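Long-range contacts in sporulation-control protein spo0M (Bacillus subtilis, PDB 5CL2), which controls the expression of spo0A and is required for the cell to pass the morphological stage 0 of sporulation: residues Ala9-Ile15 with Thr30-Gly36; Asp46-Ser50 with Phe89-Pro94; Tyr65-His69 with Arg162-Val166; Gln40-Ile45 with Thr74-Ile79. One frame throughout, in Å; residues are numbered along the deposited sequence.

Contact 1: Ala9-Ile15 with Thr30-Gly36. With NA (sodium ion), chain C.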
# COMPACT_ATOMS: atom_id res chain seq x y z
N ALA A 9 -21.19 12.34 -33.39
CA ALA A 9 -20.15 11.36 -32.98
C ALA A 9 -20.53 10.35 -31.87
O ALA A 9 -21.54 10.52 -31.18
CB ALA A 9 -18.90 12.11 -32.56
N ALA A 10 -19.70 9.33 -31.70
CA ALA A 10 -19.97 8.29 -30.70
C ALA A 10 -19.98 8.89 -29.29
O ALA A 10 -19.20 9.78 -28.97
CB ALA A 10 -18.94 7.17 -30.78
N LYS A 11 -20.92 8.42 -28.48
CA LYS A 11 -21.20 9.04 -27.19
C LYS A 11 -21.15 8.03 -26.02
O LYS A 11 -21.58 6.88 -26.14
CB LYS A 11 -22.58 9.72 -27.26
CG LYS A 11 -23.46 9.51 -26.03
CD LYS A 11 -24.95 9.75 -26.30
CE LYS A 11 -25.73 9.49 -25.01
NZ LYS A 11 -25.55 8.07 -24.50
N VAL A 12 -20.62 8.46 -24.88
CA VAL A 12 -20.61 7.59 -23.72
C VAL A 12 -21.21 8.32 -22.52
O VAL A 12 -20.99 9.50 -22.34
CB VAL A 12 -19.18 7.06 -23.41
CG1 VAL A 12 -18.22 8.20 -23.09
CG2 VAL A 12 -19.24 6.03 -22.31
N ASP A 13 -22.03 7.62 -21.75
CA ASP A 13 -22.68 8.19 -20.59
C ASP A 13 -22.70 7.15 -19.46
O ASP A 13 -23.35 6.13 -19.60
CB ASP A 13 -24.11 8.62 -20.97
CG ASP A 13 -24.81 9.41 -19.87
OD1 ASP A 13 -24.13 9.96 -18.98
OD2 ASP A 13 -26.06 9.50 -19.93
N THR A 14 -22.05 7.42 -18.33
CA THR A 14 -22.03 6.47 -17.22
C THR A 14 -23.03 6.92 -16.17
O THR A 14 -23.10 8.10 -15.84
CB THR A 14 -20.63 6.33 -16.58
OG1 THR A 14 -19.71 5.77 -17.52
CG2 THR A 14 -20.68 5.44 -15.35
N ILE A 15 -23.82 5.99 -15.64
CA ILE A 15 -24.82 6.33 -14.65
C ILE A 15 -24.69 5.37 -13.47
O ILE A 15 -24.85 4.16 -13.63
CB ILE A 15 -26.27 6.28 -15.26
CG1 ILE A 15 -26.36 7.14 -16.52
CG2 ILE A 15 -27.33 6.70 -14.24
CD1 ILE A 15 -27.63 6.91 -17.34
N THR A 30 -24.11 1.55 -14.76
CA THR A 30 -24.14 1.13 -16.14
C THR A 30 -23.40 2.12 -16.99
O THR A 30 -23.56 3.32 -16.82
CB THR A 30 -25.60 0.98 -16.63
OG1 THR A 30 -26.26 -0.03 -15.86
CG2 THR A 30 -25.66 0.63 -18.11
N VAL A 31 -22.55 1.63 -17.88
CA VAL A 31 -21.99 2.47 -18.94
C VAL A 31 -22.90 2.38 -20.20
O VAL A 31 -23.06 1.31 -20.77
CB VAL A 31 -20.57 2.03 -19.31
CG1 VAL A 31 -19.98 2.95 -20.37
CG2 VAL A 31 -19.66 1.98 -18.05
N HIS A 32 -23.48 3.49 -20.62
CA HIS A 32 -24.26 3.54 -21.87
C HIS A 32 -23.42 4.09 -23.02
O HIS A 32 -22.78 5.13 -22.89
CB HIS A 32 -25.51 4.39 -21.70
CG HIS A 32 -26.41 3.88 -20.62
ND1 HIS A 32 -27.37 2.92 -20.85
CD2 HIS A 32 -26.48 4.18 -19.31
CE1 HIS A 32 -28.01 2.67 -19.72
NE2 HIS A 32 -27.48 3.42 -18.76
N VAL A 33 -23.41 3.38 -24.14
CA VAL A 33 -22.65 3.81 -25.30
C VAL A 33 -23.61 3.94 -26.50
O VAL A 33 -24.51 3.11 -26.69
CB VAL A 33 -21.51 2.82 -25.60
CG1 VAL A 33 -20.55 3.42 -26.59
CG2 VAL A 33 -20.75 2.50 -24.33
N LYS A 34 -23.46 5.01 -27.28
CA LYS A 34 -24.29 5.20 -28.47
C LYS A 34 -23.39 5.47 -29.68
O LYS A 34 -22.52 6.33 -29.63
CB LYS A 34 -25.29 6.35 -28.28
CG LYS A 34 -26.26 6.58 -29.49
CD LYS A 34 -27.37 7.60 -29.14
CE LYS A 34 -28.54 7.58 -30.16
NZ LYS A 34 -29.02 6.23 -30.54
N GLY A 35 -23.56 4.70 -30.75
CA GLY A 35 -22.65 4.86 -31.87
C GLY A 35 -22.88 6.20 -32.54
O GLY A 35 -23.95 6.79 -32.43
N GLY A 36 -21.86 6.69 -33.23
CA GLY A 36 -22.03 7.94 -33.92
C GLY A 36 -22.54 7.66 -35.32
O GLY A 36 -23.10 6.61 -35.58
NA NA C . -21.98 10.38 -16.09
O HOH W 1 -21.44 12.30 -16.16
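Ala9 and Ala10 meet Gly36 backbone to backbone, the Ala10 N atom lying 3.5 Å from Gly36 CA, an approach so close that Gly36 has no space for a side chain on this side. From Lys11 on, the pairing is regular antiparallel sheet. Lys11 and Lys34 exchange two backbone hydrogen bonds, and the Lys11 side chain uses its aliphatic part for the contact: CD rests 3.9 Å from Lys34 CB, while the ammonium of Lys34 leads away to Glu84 and Gly82.

Val12 faces the interior. With CG1 at chi1 62°, its CG2 lies anti to the backbone N, on the side of Val31, whose CG1 it meets at 3.7 Å, diagonally across the non-hydrogen-bonded pair that Val12 makes with Val33; beta-branched valines suit such extended positions. Strand 11-16 is the edge and 26-34 the middle of a three-stranded sheet whose inner face is turned toward strands 40-57 and 106-114, a sandwich consistent with membership of the arrestin-N-like clan.

Asp13 is the hydrogen-bonded partner of His32, and its carbonyl O also lies in the plane of the imidazole at the ring's edge. Thr14 turns its side chain inward, where OG1 touches Val31 CG2 and is hydrogen-bonded to Thr110. Its carbonyl O points away from strand 30-34 and binds the sodium ion at 2.6 Å, in a site shared with a water, Asp122 and Asp124. Ile15 closes the pairing with two bonds to Thr30, and its CD1 lies 3.6 Å from His32 CD2, the two side chains crossing at a slant.

Contact 2: Asp46-Ser50 with Phe89-Pro94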
# COMPACT_ATOMS: atom_id res chain seq x y z
N ASP A 46 -12.87 1.29 -19.76
CA ASP A 46 -12.31 1.27 -18.41
C ASP A 46 -13.02 2.30 -17.54
O ASP A 46 -13.50 3.33 -18.05
CB ASP A 46 -10.79 1.59 -18.40
CG ASP A 46 -9.92 0.40 -18.84
OD1 ASP A 46 -10.44 -0.73 -18.97
OD2 ASP A 46 -8.72 0.62 -19.13
N LEU A 47 -13.11 1.98 -16.26
CA LEU A 47 -13.55 2.91 -15.22
C LEU A 47 -12.37 3.19 -14.30
O LEU A 47 -11.58 2.28 -14.01
CB LEU A 47 -14.68 2.30 -14.38
CG LEU A 47 -16.10 2.40 -14.92
CD1 LEU A 47 -17.09 2.40 -13.78
CD2 LEU A 47 -16.29 3.57 -15.88
N GLN A 48 -12.26 4.43 -13.84
CA GLN A 48 -11.21 4.80 -12.89
C GLN A 48 -11.79 5.60 -11.75
O GLN A 48 -12.52 6.56 -11.98
CB GLN A 48 -10.11 5.64 -13.53
CG GLN A 48 -9.71 5.23 -14.91
CD GLN A 48 -8.21 5.22 -15.07
OE1 GLN A 48 -7.50 6.10 -14.55
NE2 GLN A 48 -7.69 4.20 -15.77
N LEU A 49 -11.39 5.23 -10.54
CA LEU A 49 -11.72 6.00 -9.34
C LEU A 49 -10.49 6.85 -9.04
O LEU A 49 -9.38 6.34 -8.98
CB LEU A 49 -12.09 5.08 -8.18
CG LEU A 49 -12.73 5.70 -6.93
CD1 LEU A 49 -14.21 6.06 -7.16
CD2 LEU A 49 -12.58 4.77 -5.74
N SER A 50 -10.67 8.16 -8.93
CA SER A 50 -9.51 9.01 -8.73
C SER A 50 -9.77 10.18 -7.81
O SER A 50 -10.91 10.55 -7.51
CB SER A 50 -9.00 9.56 -10.05
OG SER A 50 -9.99 10.39 -10.61
N PHE A 89 -21.99 -2.70 -14.44
CA PHE A 89 -20.77 -3.01 -13.70
C PHE A 89 -20.93 -2.88 -12.19
O PHE A 89 -21.85 -2.20 -11.69
CB PHE A 89 -19.64 -2.08 -14.15
CG PHE A 89 -19.89 -0.63 -13.79
CD1 PHE A 89 -19.53 -0.13 -12.53
CD2 PHE A 89 -20.52 0.23 -14.70
CE1 PHE A 89 -19.77 1.20 -12.20
CE2 PHE A 89 -20.77 1.56 -14.37
CZ PHE A 89 -20.40 2.04 -13.12
N THR A 90 -20.00 -3.51 -11.48
CA THR A 90 -19.90 -3.36 -10.04
C THR A 90 -18.43 -3.41 -9.58
O THR A 90 -17.61 -4.16 -10.13
CB THR A 90 -20.74 -4.47 -9.34
OG1 THR A 90 -20.86 -4.18 -7.94
CG2 THR A 90 -20.11 -5.83 -9.51
N PHE A 91 -18.10 -2.59 -8.58
CA PHE A 91 -16.76 -2.67 -7.98
C PHE A 91 -16.83 -2.21 -6.55
O PHE A 91 -17.75 -1.50 -6.15
CB PHE A 91 -15.74 -1.83 -8.76
CG PHE A 91 -15.94 -0.33 -8.64
CD1 PHE A 91 -16.79 0.34 -9.52
CD2 PHE A 91 -15.24 0.41 -7.69
CE1 PHE A 91 -16.98 1.72 -9.44
CE2 PHE A 91 -15.41 1.79 -7.59
CZ PHE A 91 -16.29 2.45 -8.47
N THR A 92 -15.86 -2.61 -5.76
CA THR A 92 -15.85 -2.24 -4.37
C THR A 92 -14.97 -1.02 -4.17
O THR A 92 -13.85 -0.98 -4.67
CB THR A 92 -15.38 -3.39 -3.51
OG1 THR A 92 -16.16 -4.55 -3.83
CG2 THR A 92 -15.54 -3.06 -2.03
N LEU A 93 -15.50 -0.04 -3.46
CA LEU A 93 -14.74 1.14 -3.06
C LEU A 93 -13.65 0.70 -2.09
O LEU A 93 -13.95 0.20 -1.00
CB LEU A 93 -15.67 2.15 -2.39
CG LEU A 93 -15.52 3.64 -2.67
CD1 LEU A 93 -15.89 3.94 -4.09
CD2 LEU A 93 -16.38 4.45 -1.70
N PRO A 94 -12.38 0.88 -2.49
CA PRO A 94 -11.24 0.51 -1.62
C PRO A 94 -11.34 1.18 -0.25
O PRO A 94 -11.93 2.25 -0.16
CB PRO A 94 -10.02 1.02 -2.39
CG PRO A 94 -10.49 1.04 -3.86
CD PRO A 94 -11.96 1.38 -3.81
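Leu49 and Leu47 give up the most surface here, and the aromatic rings of Phe91 and Phe89 receive much of it. Leu47 sets its CD1 methyl over one face of the Phe89 ring, 3.5 Å from the centroid and 20° off the ring normal, a close CH-pi contact displaced toward CE1 and CZ. The two side chains cross at about a right angle. Phe89 has CG between the backbone N and the carbonyl carbon (chi1 66°), which swings the ring toward segment 46-50 and presents a face to the methyl. The same CD1 also approaches Phe91 CE1, more loosely, at 4.4 Å.

Two residues on, Leu49 has CG anti to its backbone N (chi1 -168°) and spreads both methyls against the other segment. CD1 comes loosely to the edge of the Phe91 ring, 4.4 Å from CZ, whereas CD2 packs 3.8 Å from Leu93 CD1 and meets Pro94 CD tip to tip at 3.9 Å. Branched leucines suit this layer because each can serve more than one partner; the 10.3 Å between the strand axes is filled by phenylalanine from one side and leucine from the other.

The contact thus bridges two sheets face to face. Beside the leucines stand Val106, Val108 and Thr110 of strand 106-114 and Phe71 and Val73 of strand 60-79; beside the phenylalanines lie Val27 and Val31 of strand 26-34, with Thr14 and Leu16 of strand 11-16 next to Phe89.

Contact 3: Tyr65-His69 with Arg162-Val166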
# COMPACT_ATOMS: atom_id res chain seq x y z
N TYR A 65 -3.04 14.46 -9.74
CA TYR A 65 -4.09 13.47 -9.97
C TYR A 65 -3.60 12.09 -9.53
O TYR A 65 -2.42 11.73 -9.70
CB TYR A 65 -4.46 13.50 -11.47
CG TYR A 65 -5.53 12.55 -11.95
CD1 TYR A 65 -6.87 12.91 -11.93
CD2 TYR A 65 -5.20 11.30 -12.49
CE1 TYR A 65 -7.87 12.04 -12.41
CE2 TYR A 65 -6.19 10.42 -12.96
CZ TYR A 65 -7.52 10.80 -12.92
OH TYR A 65 -8.52 9.96 -13.39
N ALA A 66 -4.49 11.30 -8.95
CA ALA A 66 -4.09 9.98 -8.45
C ALA A 66 -5.19 8.95 -8.64
O ALA A 66 -6.36 9.23 -8.33
CB ALA A 66 -3.72 10.05 -6.98
N THR A 67 -4.81 7.76 -9.10
CA THR A 67 -5.78 6.71 -9.37
C THR A 67 -5.97 5.80 -8.16
O THR A 67 -5.04 5.14 -7.72
CB THR A 67 -5.34 5.88 -10.60
OG1 THR A 67 -5.27 6.75 -11.74
CG2 THR A 67 -6.30 4.75 -10.88
N ILE A 68 -7.18 5.78 -7.62
CA ILE A 68 -7.50 4.95 -6.45
C ILE A 68 -7.80 3.51 -6.83
O ILE A 68 -7.45 2.55 -6.10
CB ILE A 68 -8.71 5.53 -5.70
CG1 ILE A 68 -8.39 6.90 -5.13
CG2 ILE A 68 -9.12 4.64 -4.56
CD1 ILE A 68 -9.62 7.66 -4.67
N HIS A 69 -8.51 3.35 -7.94
CA HIS A 69 -8.87 2.02 -8.41
C HIS A 69 -9.10 2.07 -9.90
O HIS A 69 -9.54 3.09 -10.43
CB HIS A 69 -10.11 1.52 -7.70
CG HIS A 69 -10.56 0.16 -8.13
ND1 HIS A 69 -9.77 -0.96 -7.94
CD2 HIS A 69 -11.70 -0.27 -8.68
CE1 HIS A 69 -10.41 -2.02 -8.38
NE2 HIS A 69 -11.59 -1.64 -8.84
N ARG A 162 -0.36 1.97 0.00
CA ARG A 162 -0.76 1.60 -1.34
C ARG A 162 -0.86 2.85 -2.21
O ARG A 162 -0.29 2.91 -3.30
CB ARG A 162 -2.09 0.85 -1.30
CG ARG A 162 -2.44 0.20 -2.63
CD ARG A 162 -3.82 -0.43 -2.62
NE ARG A 162 -4.91 0.55 -2.56
CZ ARG A 162 -5.54 1.05 -3.62
NH1 ARG A 162 -5.14 0.70 -4.83
NH2 ARG A 162 -6.53 1.92 -3.47
N LEU A 163 -1.53 3.88 -1.69
CA LEU A 163 -1.62 5.17 -2.38
C LEU A 163 -0.48 6.11 -1.94
O LEU A 163 0.05 5.97 -0.85
CB LEU A 163 -2.97 5.80 -2.09
CG LEU A 163 -4.12 4.88 -2.49
CD1 LEU A 163 -5.46 5.50 -2.07
CD2 LEU A 163 -4.07 4.65 -4.03
N PRO A 164 -0.08 7.04 -2.80
CA PRO A 164 0.97 8.03 -2.55
C PRO A 164 0.60 9.10 -1.53
O PRO A 164 1.47 9.88 -1.11
CB PRO A 164 1.20 8.65 -3.93
CG PRO A 164 -0.14 8.41 -4.68
CD PRO A 164 -0.57 7.07 -4.20
N PHE A 165 -0.68 9.17 -1.16
CA PHE A 165 -1.17 10.20 -0.25
C PHE A 165 -1.87 9.65 0.99
O PHE A 165 -2.23 8.49 1.03
CB PHE A 165 -2.13 11.13 -0.99
CG PHE A 165 -3.38 10.43 -1.44
CD1 PHE A 165 -4.48 10.31 -0.59
CD2 PHE A 165 -3.45 9.88 -2.72
CE1 PHE A 165 -5.62 9.64 -1.02
CE2 PHE A 165 -4.59 9.23 -3.15
CZ PHE A 165 -5.67 9.10 -2.29
N VAL A 166 -2.07 10.49 2.01
CA VAL A 166 -3.02 10.10 3.06
C VAL A 166 -4.02 11.22 3.26
O VAL A 166 -3.74 12.38 2.94
CB VAL A 166 -2.31 9.80 4.42
CG1 VAL A 166 -1.37 8.63 4.26
CG2 VAL A 166 -1.56 11.02 4.92
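A classic beta bulge, in which Ile68 and His69 both face Leu49, marks the point where strand 60-79 turns a corner, and against it lies the segment leading into strand 165-173 of the C-terminal sheet. The bulge carbonyl is the polar centre of the contact. Arg162 approaches Ile68 O end-on with two nitrogens: NH2 donates at 2.9 Å with an N-H...O angle of 159°, in the carbonyl plane on a lone pair, and NH1 at 3.2 Å with a more bent 138°. The oxygen lies almost exactly in the guanidinium plane, so both N-H groups converge on it. A bend at chi3 (69°) in the otherwise extended arginine chain brings the group round to this position.

Apolar atoms fill in beside the fork. Ile68 CG2 lies 3.9 Å from Arg162 NH2, the two side chains crossing at about a right angle. Leu163 CD2 lies over one face of the guanidinium and also packs 3.8 Å from Thr67 O, while its CD1 approaches Ile68 CG1 loosely. The single methyl of Ala66, CB, meets the Phe165 ring obliquely, 4.0 Å from CE2; Leu163 CB partly covers one face of that ring.

Arg162 also forms a salt bridge through NE with Asp96, which would fix the rotation of the guanidinium and orient NH1 and NH2 for their shared acceptor. The paired donors of this probably charged group would polarise the Ile68 carbonyl, joining the N-terminal sandwich to the C-terminal sheet by polar as well as apolar contacts.

Contact 4: Gln40-Ile45 with Thr74-Ile79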
# COMPACT_ATOMS: atom_id res chain seq x y z
N GLN A 40 -17.71 2.39 -35.50
CA GLN A 40 -16.36 2.44 -34.95
C GLN A 40 -15.98 1.21 -34.17
O GLN A 40 -16.84 0.49 -33.65
CB GLN A 40 -16.17 3.70 -34.11
CG GLN A 40 -16.49 4.99 -34.83
CD GLN A 40 -16.16 6.21 -34.01
OE1 GLN A 40 -16.85 6.52 -33.05
NE2 GLN A 40 -15.09 6.92 -34.38
N ASP A 41 -14.67 0.99 -34.10
CA ASP A 41 -14.09 -0.12 -33.37
C ASP A 41 -13.64 0.38 -32.02
O ASP A 41 -12.73 1.20 -31.93
CB ASP A 41 -12.92 -0.72 -34.12
CG ASP A 41 -13.34 -1.50 -35.36
OD1 ASP A 41 -14.44 -2.13 -35.35
OD2 ASP A 41 -12.58 -1.46 -36.34
N ILE A 42 -14.29 -0.12 -30.97
CA ILE A 42 -13.96 0.23 -29.61
C ILE A 42 -13.02 -0.80 -28.97
O ILE A 42 -13.34 -1.98 -28.90
CB ILE A 42 -15.25 0.39 -28.80
CG1 ILE A 42 -15.94 1.70 -29.26
CG2 ILE A 42 -14.94 0.37 -27.28
CD1 ILE A 42 -17.43 1.76 -29.06
N ARG A 43 -11.86 -0.35 -28.49
CA ARG A 43 -10.86 -1.28 -27.93
C ARG A 43 -11.25 -1.76 -26.52
O ARG A 43 -11.16 -2.94 -26.23
CB ARG A 43 -9.48 -0.62 -27.94
CG ARG A 43 -9.02 -0.35 -29.38
CD ARG A 43 -7.55 -0.06 -29.53
NE ARG A 43 -7.09 0.91 -28.54
CZ ARG A 43 -5.82 1.04 -28.15
NH1 ARG A 43 -4.89 0.26 -28.69
NH2 ARG A 43 -5.49 1.96 -27.25
N TYR A 44 -11.80 -0.87 -25.70
CA TYR A 44 -12.19 -1.26 -24.36
C TYR A 44 -12.92 -0.11 -23.69
O TYR A 44 -12.82 1.02 -24.13
CB TYR A 44 -10.93 -1.65 -23.50
CG TYR A 44 -9.98 -0.48 -23.29
CD1 TYR A 44 -10.23 0.47 -22.30
CD2 TYR A 44 -8.82 -0.34 -24.07
CE1 TYR A 44 -9.38 1.55 -22.10
CE2 TYR A 44 -7.95 0.76 -23.86
CZ TYR A 44 -8.24 1.69 -22.88
OH TYR A 44 -7.43 2.79 -22.64
N ILE A 45 -13.63 -0.42 -22.60
CA ILE A 45 -14.15 0.59 -21.71
C ILE A 45 -13.63 0.32 -20.28
O ILE A 45 -13.92 -0.74 -19.69
CB ILE A 45 -15.69 0.61 -21.69
CG1 ILE A 45 -16.26 0.79 -23.11
CG2 ILE A 45 -16.22 1.70 -20.74
CD1 ILE A 45 -17.76 0.70 -23.14
N THR A 74 -15.34 -3.40 -20.24
CA THR A 74 -15.53 -4.35 -21.32
C THR A 74 -14.37 -4.27 -22.29
O THR A 74 -13.65 -3.28 -22.32
CB THR A 74 -16.91 -4.13 -22.09
OG1 THR A 74 -17.19 -5.26 -22.93
CG2 THR A 74 -16.91 -2.90 -22.97
N GLY A 75 -14.22 -5.33 -23.08
CA GLY A 75 -13.18 -5.39 -24.08
C GLY A 75 -13.73 -4.93 -25.42
O GLY A 75 -14.82 -4.36 -25.51
N SER A 76 -12.95 -5.19 -26.46
CA SER A 76 -13.20 -4.73 -27.80
C SER A 76 -14.54 -5.18 -28.43
O SER A 76 -15.02 -6.30 -28.18
CB SER A 76 -12.02 -5.15 -28.67
OG SER A 76 -12.03 -6.55 -28.87
N PHE A 77 -15.18 -4.26 -29.15
CA PHE A 77 -16.38 -4.55 -29.95
C PHE A 77 -16.56 -3.46 -31.01
O PHE A 77 -16.03 -2.37 -30.87
CB PHE A 77 -17.63 -4.66 -29.07
CG PHE A 77 -18.09 -3.34 -28.47
CD1 PHE A 77 -17.51 -2.86 -27.29
CD2 PHE A 77 -19.13 -2.62 -29.05
CE1 PHE A 77 -17.94 -1.66 -26.72
CE2 PHE A 77 -19.55 -1.42 -28.49
CZ PHE A 77 -18.95 -0.94 -27.31
N THR A 78 -17.32 -3.74 -32.06
CA THR A 78 -17.63 -2.71 -33.04
C THR A 78 -19.04 -2.20 -32.81
O THR A 78 -19.97 -2.97 -32.58
CB THR A 78 -17.46 -3.23 -34.47
OG1 THR A 78 -16.09 -3.58 -34.65
CG2 THR A 78 -17.78 -2.14 -35.47
N ILE A 79 -19.18 -0.88 -32.83
CA ILE A 79 -20.48 -0.28 -32.60
C ILE A 79 -20.93 0.31 -33.93
O ILE A 79 -20.15 1.04 -34.59
CB ILE A 79 -20.44 0.78 -31.46
CG1 ILE A 79 -21.85 1.16 -31.02
CG2 ILE A 79 -19.57 1.99 -31.83
CD1 ILE A 79 -21.90 1.92 -29.76
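This is the open-end half of a long beta hairpin, strands 40-57 and 60-79, paired antiparallel with an interruption midway. Regular pairs flank the irregular region: Gln40 with Ile79 and Ile42 with Phe77 on one side, Ile45 with Thr74 on the other, each joined by two backbone hydrogen bonds. Between them the regular pairing lapses at Arg43-Tyr44 opposite Gly75-Ser76, the backbone turning at Arg43 (phi -76°, psi -39°). Ile42 O, besides its bond from Phe77 N, has Ser76 CA 3.0 Å away, a CA-H...O contact.

The face bearing Ile42, Ile45, Phe77 and Ile79 is largely apolar, with Gln40 and Thr74 at its ends. Ile42 lies alongside Phe77 and covers one face of its ring with CB, 4.2 Å from the centroid. Its CD1 continues to Phe77 CZ at 3.6 Å and to Ile79 CG2 at 3.5 Å. Ile45 CD1 meets the same ring at its edge and also packs 3.7 Å from Thr74 CG2, the methyl giving threonine an apolar branch for Ile45. His85 and Phe87 of strand 84-92 add further ring contacts to Phe77, and Val31 and Val33 of strand 26-34 reach Ile45.

On the opposite face Asp41 and Thr78 lie side by side and point the same way, their carboxylate and hydroxyl modelled too close for the geometry to be trusted. The two faces thus differ in chemistry: isoleucine and phenylalanine turn toward the other sheet of the sandwich, while Asp41 and Thr78 lie on the exposed outer side.

Overall arrangement
From the N terminus, contact 1 closes first, bringing strand 26-34 back beside strand 11-16 before any other contact opens. The chain then enters strand 40-57, which serves contact 4 and, directly after it, contact 2. Strand 60-79 returns, supplying contact 3 first and then closing contact 4; strand 84-92 closes contact 2, so contacts 2 and 4 cross. Contact 3 crosses both, ending far later, at the start of strand 165-173 and the loop before it. Contacts 1 and 4 pack together across the sandwich through Val33, Ile45 and Ile79, and Phe89 joins contact 1 to contact 2. Backbone bonding of Leu49 with Ile68 and His69 leads on to contact 3, which ties the sandwich to the C-terminal sheet.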